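Local coordinates for protein AIR2 (Saccharomyces cerevisiae, PDB 3NYB), which serves as the zinc knuckle, RNA-binding partner of the poly(A) RNA polymerase in TRAMP, an RNA surveillance complex, at the zinc ion site and the interface of chains B and A. Coordinates in Å, arbitrary orientation; residue numbers count along the deposited sequence, not the author numbering. Chains: chain A, Protein AIR2; chain B, Poly(A) RNA polymerase protein 2.

Contact 1: the zinc ion site. Residues chain A 49, 51-52, 54, 57, 62-64. With ZN (zinc ion), chain C.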
loop_
_atom_site.group_PDB
_atom_site.type_symbol
_atom_site.label_atom_id
_atom_site.label_comp_id
_atom_site.label_asym_id
_atom_site.label_seq_id
_atom_site.Cartn_x
_atom_site.Cartn_y
_atom_site.Cartn_z
ATOM N N CYS A 49 5.341 16.790 -11.906
ATOM C CA CYS A 49 6.679 16.248 -12.034
ATOM C C CYS A 49 7.183 15.669 -10.720
ATOM O O CYS A 49 7.105 16.310 -9.674
ATOM C CB CYS A 49 7.630 17.328 -12.525
ATOM S SG CYS A 49 9.345 16.899 -12.278
ATOM N N ASN A 51 10.147 15.040 -9.931
ATOM C CA ASN A 51 11.480 15.563 -9.650
ATOM C C ASN A 51 11.433 16.908 -8.937
ATOM O O ASN A 51 12.118 17.120 -7.939
ATOM C CB ASN A 51 12.273 15.685 -10.944
ATOM C CG ASN A 51 13.719 16.022 -10.703
ATOM O OD1 ASN A 51 14.309 16.825 -11.424
ATOM N ND2 ASN A 51 14.298 15.421 -9.675
ATOM N N CYS A 52 10.631 17.820 -9.471
ATOM C CA CYS A 52 10.301 19.065 -8.797
ATOM C C CYS A 52 8.788 19.068 -8.680
ATOM O O CYS A 52 8.094 18.621 -9.593
ATOM C CB CYS A 52 10.751 20.261 -9.627
ATOM S SG CYS A 52 9.598 20.665 -10.953
ATOM N N GLY A 54 6.686 20.664 -9.482
ATOM C CA GLY A 54 6.105 21.547 -10.478
ATOM C C GLY A 54 5.097 20.894 -11.405
ATOM O O GLY A 54 5.173 19.697 -11.685
ATOM N N HIS A 57 4.549 19.179 -16.558
ATOM C CA HIS A 57 5.479 18.235 -17.175
ATOM C C HIS A 57 5.774 17.052 -16.257
ATOM O O HIS A 57 5.624 17.147 -15.039
ATOM C CB HIS A 57 6.785 18.942 -17.542
ATOM C CG HIS A 57 7.585 19.380 -16.360
ATOM N ND1 HIS A 57 7.285 20.521 -15.633
ATOM C CD2 HIS A 57 8.674 18.842 -15.765
ATOM C CE1 HIS A 57 8.152 20.655 -14.653
ATOM N NE2 HIS A 57 9.008 19.646 -14.705
ATOM N N CYS A 62 12.272 16.441 -16.980
ATOM C CA CYS A 62 12.278 17.704 -16.258
ATOM C C CYS A 62 13.651 18.367 -16.381
ATOM O O CYS A 62 14.636 17.704 -16.702
ATOM C CB CYS A 62 11.873 17.444 -14.801
ATOM S SG CYS A 62 12.515 18.541 -13.540
ATOM N N LYS A 63 13.712 19.674 -16.142
ATOM C CA LYS A 63 14.923 20.448 -16.422
ATOM C C LYS A 63 15.906 20.534 -15.258
ATOM O O LYS A 63 17.108 20.683 -15.474
ATOM C CB LYS A 63 14.559 21.861 -16.889
ATOM C CG LYS A 63 13.582 21.891 -18.052
ATOM C CD LYS A 63 13.975 20.890 -19.126
ATOM C CE LYS A 63 12.895 20.764 -20.189
ATOM N NZ LYS A 63 13.103 19.580 -21.071
ATOM N N GLU A 64 15.395 20.446 -14.035
ATOM C CA GLU A 64 16.220 20.600 -12.838
ATOM C C GLU A 64 17.168 19.423 -12.616
ATOM O O GLU A 64 16.983 18.352 -13.191
ATOM C CB GLU A 64 15.324 20.771 -11.611
ATOM C CG GLU A 64 14.222 21.801 -11.792
ATOM C CD GLU A 64 14.697 23.219 -11.534
ATOM O OE1 GLU A 64 15.276 23.464 -10.455
ATOM O OE2 GLU A 64 14.483 24.090 -12.405
HETATM ZN ZN ZN C . 10.360 19.295 -12.720
#
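The imidazole of A:His57 is the flat group of this zinc knuckle, and it works through its edge: CB of A:Cys62 lies in the plane of the ring, alongside its rim, and NE2 points at the metal over 2.4 Å. CE1 and CD2 of A:His57, on either side of NE2, are 3.2 and 3.5 Å from the zinc, so the ion is approached nearly head-on by the nitrogen. The ring reaches it from the crowded first torsion, with CG between the backbone N and the carbonyl carbon (chi1 68°).

The other ligands are cysteine sulfurs. SG of A:Cys52 and SG of A:Cys62 both stand 2.4 Å from the zinc. The angle between these two sulfurs at the metal is opened to 136°, whereas each makes an angle close to tetrahedral with the histidine nitrogen. A:Cys49 contributes the longer contact, its SG 2.6 Å from the ion in what is probably a loosely modelled shell. Together the four side chains form the CCHC zinc knuckle, whose first two cysteines belong to a CxxC turn. They are presented differently: SG of A:Cys49 is anti to the backbone N, as is that of A:Cys62, while SG of A:Cys52 takes the crowded position between backbone N and carbonyl carbon.

Backbone amides form the second shell around the sulfurs. Weak N-H contacts run from A:Asn51 to A:Cys49 SG, from A:Gly54 to A:Cys52 SG and from A:Glu64 to A:Cys62 SG. Such donors would be expected to ease the negative charge that accumulates on zinc-bound sulfur, and they tie the turns of the short chain to the metal, which probably acts as the main organiser of a fold this small. The straightest of these bonds joins the amide N of A:Cys52 to SG of A:Cys49, at 3.2 Å and 170° at the hydrogen.

Contact 2: the interface of chains B and A. Residues chain B 224, 228-234, 245; chain A 49-53, 67-68.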
loop_
_atom_site.group_PDB
_atom_site.type_symbol
_atom_site.label_atom_id
_atom_site.label_comp_id
_atom_site.label_asym_id
_atom_site.label_seq_id
_atom_site.Cartn_x
_atom_site.Cartn_y
_atom_site.Cartn_z
ATOM N N LEU B 224 8.575 4.065 -9.827
ATOM C CA LEU B 224 8.352 5.450 -9.469
ATOM C C LEU B 224 8.899 5.721 -8.083
ATOM O O LEU B 224 9.777 6.562 -7.904
ATOM C CB LEU B 224 6.864 5.788 -9.536
ATOM C CG LEU B 224 6.519 7.263 -9.351
ATOM C CD1 LEU B 224 6.430 7.610 -7.895
ATOM C CD2 LEU B 224 7.551 8.142 -10.037
ATOM N N ASN B 228 12.829 7.070 -8.744
ATOM C CA ASN B 228 12.697 8.396 -9.341
ATOM C C ASN B 228 12.083 9.475 -8.469
ATOM O O ASN B 228 12.361 10.653 -8.670
ATOM C CB ASN B 228 11.892 8.310 -10.632
ATOM C CG ASN B 228 12.396 7.233 -11.548
ATOM O OD1 ASN B 228 13.598 7.113 -11.784
ATOM N ND2 ASN B 228 11.481 6.431 -12.068
ATOM N N PHE B 229 11.231 9.095 -7.525
ATOM C CA PHE B 229 10.484 10.109 -6.798
ATOM C C PHE B 229 11.419 11.023 -6.006
ATOM O O PHE B 229 12.271 10.561 -5.249
ATOM C CB PHE B 229 9.414 9.487 -5.903
ATOM C CG PHE B 229 8.466 10.495 -5.306
ATOM C CD1 PHE B 229 7.333 10.891 -5.987
ATOM C CD2 PHE B 229 8.719 11.052 -4.061
ATOM C CE1 PHE B 229 6.461 11.827 -5.434
ATOM C CE2 PHE B 229 7.854 11.986 -3.503
ATOM C CZ PHE B 229 6.725 12.373 -4.195
ATOM N N GLY B 230 11.262 12.329 -6.205
ATOM C CA GLY B 230 12.081 13.308 -5.516
ATOM C C GLY B 230 11.655 13.476 -4.073
ATOM O O GLY B 230 11.024 14.466 -3.713
ATOM N N TYR B 231 11.995 12.498 -3.248
ATOM C CA TYR B 231 11.605 12.518 -1.846
ATOM C C TYR B 231 12.037 13.794 -1.154
ATOM O O TYR B 231 11.284 14.364 -0.367
ATOM C CB TYR B 231 12.181 11.303 -1.123
ATOM C CG TYR B 231 11.428 10.046 -1.449
ATOM C CD1 TYR B 231 10.300 9.692 -0.725
ATOM C CD2 TYR B 231 11.824 9.229 -2.496
ATOM C CE1 TYR B 231 9.598 8.551 -1.021
ATOM C CE2 TYR B 231 11.127 8.081 -2.805
ATOM C CZ TYR B 231 10.012 7.747 -2.062
ATOM O OH TYR B 231 9.298 6.610 -2.358
ATOM N N ASP B 232 13.255 14.231 -1.456
ATOM C CA ASP B 232 13.809 15.448 -0.875
ATOM C C ASP B 232 12.938 16.668 -1.160
ATOM O O ASP B 232 12.704 17.481 -0.268
ATOM C CB ASP B 232 15.236 15.691 -1.390
ATOM C CG ASP B 232 16.271 14.830 -0.683
ATOM O OD1 ASP B 232 16.583 15.109 0.496
ATOM O OD2 ASP B 232 16.781 13.881 -1.314
ATOM N N ASP B 233 12.440 16.775 -2.390
ATOM C CA ASP B 233 11.816 18.011 -2.873
ATOM C C ASP B 233 10.303 17.967 -3.168
ATOM O O ASP B 233 9.662 19.015 -3.220
ATOM C CB ASP B 233 12.550 18.512 -4.124
ATOM C CG ASP B 233 14.058 18.571 -3.937
ATOM O OD1 ASP B 233 14.531 19.311 -3.051
ATOM O OD2 ASP B 233 14.775 17.886 -4.694
ATOM N N VAL B 234 9.731 16.781 -3.372
ATOM C CA VAL B 234 8.325 16.686 -3.775
ATOM C C VAL B 234 7.393 16.165 -2.679
ATOM O O VAL B 234 7.717 15.207 -1.983
ATOM C CB VAL B 234 8.160 15.795 -5.020
ATOM C CG1 VAL B 234 6.728 15.856 -5.531
ATOM C CG2 VAL B 234 9.132 16.214 -6.100
ATOM N N TYR B 245 1.257 16.893 -6.841
ATOM C CA TYR B 245 2.567 17.130 -6.246
ATOM C C TYR B 245 2.740 18.621 -6.001
ATOM O O TYR B 245 2.277 19.446 -6.787
ATOM C CB TYR B 245 3.708 16.681 -7.162
ATOM C CG TYR B 245 3.703 15.237 -7.596
ATOM C CD1 TYR B 245 3.065 14.256 -6.850
ATOM C CD2 TYR B 245 4.380 14.849 -8.744
ATOM C CE1 TYR B 245 3.074 12.929 -7.259
ATOM C CE2 TYR B 245 4.400 13.530 -9.155
ATOM C CZ TYR B 245 3.745 12.572 -8.412
ATOM O OH TYR B 245 3.768 11.261 -8.831
ATOM N N CYS A 49 5.341 16.790 -11.906
ATOM C CA CYS A 49 6.679 16.248 -12.034
ATOM C C CYS A 49 7.183 15.669 -10.720
ATOM O O CYS A 49 7.105 16.310 -9.674
ATOM C CB CYS A 49 7.630 17.328 -12.525
ATOM S SG CYS A 49 9.345 16.899 -12.278
ATOM N N TYR A 50 7.710 14.454 -10.781
ATOM C CA TYR A 50 8.139 13.760 -9.579
ATOM C C TYR A 50 9.479 14.266 -9.083
ATOM O O TYR A 50 9.891 13.971 -7.962
ATOM C CB TYR A 50 8.182 12.250 -9.813
ATOM C CG TYR A 50 9.188 11.757 -10.834
ATOM C CD1 TYR A 50 10.550 11.970 -10.667
ATOM C CD2 TYR A 50 8.775 11.028 -11.941
ATOM C CE1 TYR A 50 11.467 11.495 -11.588
ATOM C CE2 TYR A 50 9.682 10.550 -12.867
ATOM C CZ TYR A 50 11.026 10.785 -12.689
ATOM O OH TYR A 50 11.924 10.304 -13.616
ATOM N N ASN A 51 10.147 15.040 -9.931
ATOM C CA ASN A 51 11.480 15.563 -9.650
ATOM C C ASN A 51 11.433 16.908 -8.937
ATOM O O ASN A 51 12.118 17.120 -7.939
ATOM C CB ASN A 51 12.273 15.685 -10.944
ATOM C CG ASN A 51 13.719 16.022 -10.703
ATOM O OD1 ASN A 51 14.309 16.825 -11.424
ATOM N ND2 ASN A 51 14.298 15.421 -9.675
ATOM N N CYS A 52 10.631 17.820 -9.471
ATOM C CA CYS A 52 10.301 19.065 -8.797
ATOM C C CYS A 52 8.788 19.068 -8.680
ATOM O O CYS A 52 8.094 18.621 -9.593
ATOM C CB CYS A 52 10.751 20.261 -9.627
ATOM S SG CYS A 52 9.598 20.665 -10.953
ATOM N N GLY A 53 8.265 19.558 -7.566
ATOM C CA GLY A 53 6.831 19.520 -7.353
ATOM C C GLY A 53 6.058 20.360 -8.351
ATOM O O GLY A 53 4.911 20.722 -8.107
ATOM N N SER A 67 16.386 14.848 -8.223
ATOM C CA SER A 67 16.297 14.773 -6.766
ATOM C C SER A 67 16.596 13.383 -6.213
ATOM O O SER A 67 16.589 13.167 -5.002
ATOM C CB SER A 67 14.904 15.212 -6.309
ATOM O OG SER A 67 14.705 14.931 -4.933
ATOM N N SER A 68 16.844 12.439 -7.106
ATOM C CA SER A 68 17.138 11.079 -6.700
ATOM C C SER A 68 18.536 10.700 -7.139
ATOM O O SER A 68 18.809 10.569 -8.331
ATOM C CB SER A 68 16.127 10.110 -7.303
ATOM O OG SER A 68 16.508 8.771 -7.049
#
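The backbone carbonyl oxygen of A:Tyr50 accepts a hydrogen bond across the interface from the amide N of B:Gly230 at 2.8 Å. The donor stands above the carbonyl plane, 28° out of it. The knuckle loop thus docks on the segment that follows helix 214-228 of the polymerase and on strands 234-238 and 243-247, where CG2 of B:Val234 lies 4.1 Å from CA of A:Cys52.

The side chain of A:Tyr50, held in the crowded first torsion (chi1 64°), crosses B:Asn228 obliquely. CB of B:Asn228 lies over one face of the phenol ring, 3.6 Å from its centroid and displaced toward the rim, and the amide plane is turned 20° from the ring. CD2 of B:Leu224 comes within 3.7 Å of A:Tyr50 CD2, the two side chains running past each other in opposite directions. CE2 of B:Tyr245 adds an apolar contact to A:Tyr50 CA at 3.8 Å. An alanine in place of A:Tyr50 removes the ring that packs on B:Asn228 and B:Leu224, and would probably loosen the docking even if the backbone bond remained.

Farther along chain A, A:Ser67 packs its CB on CA of B:Gly230. Its hydroxyl, anti to the backbone N, gives a hydrogen bond of 3.0 Å from OG to OD2 of B:Asp233, meeting that carboxylate oxygen from above its plane.

The C-alpha centres of contact 1 and contact 2 lie about 8 Å apart, and both include A:Cys49, A:Asn51 and A:Cys52. The short loop that holds the zinc is therefore also part of the surface applied to the polymerase, with A:Tyr50 projecting from between the two cysteines. Metal binding in contact 1 probably fixes the shape of the loop that contact 2 presents, so loss of the zinc would be expected to weaken the AIR2–polymerase heterodimer. In this complex the fifth knuckle thus serves as a protein-docking element.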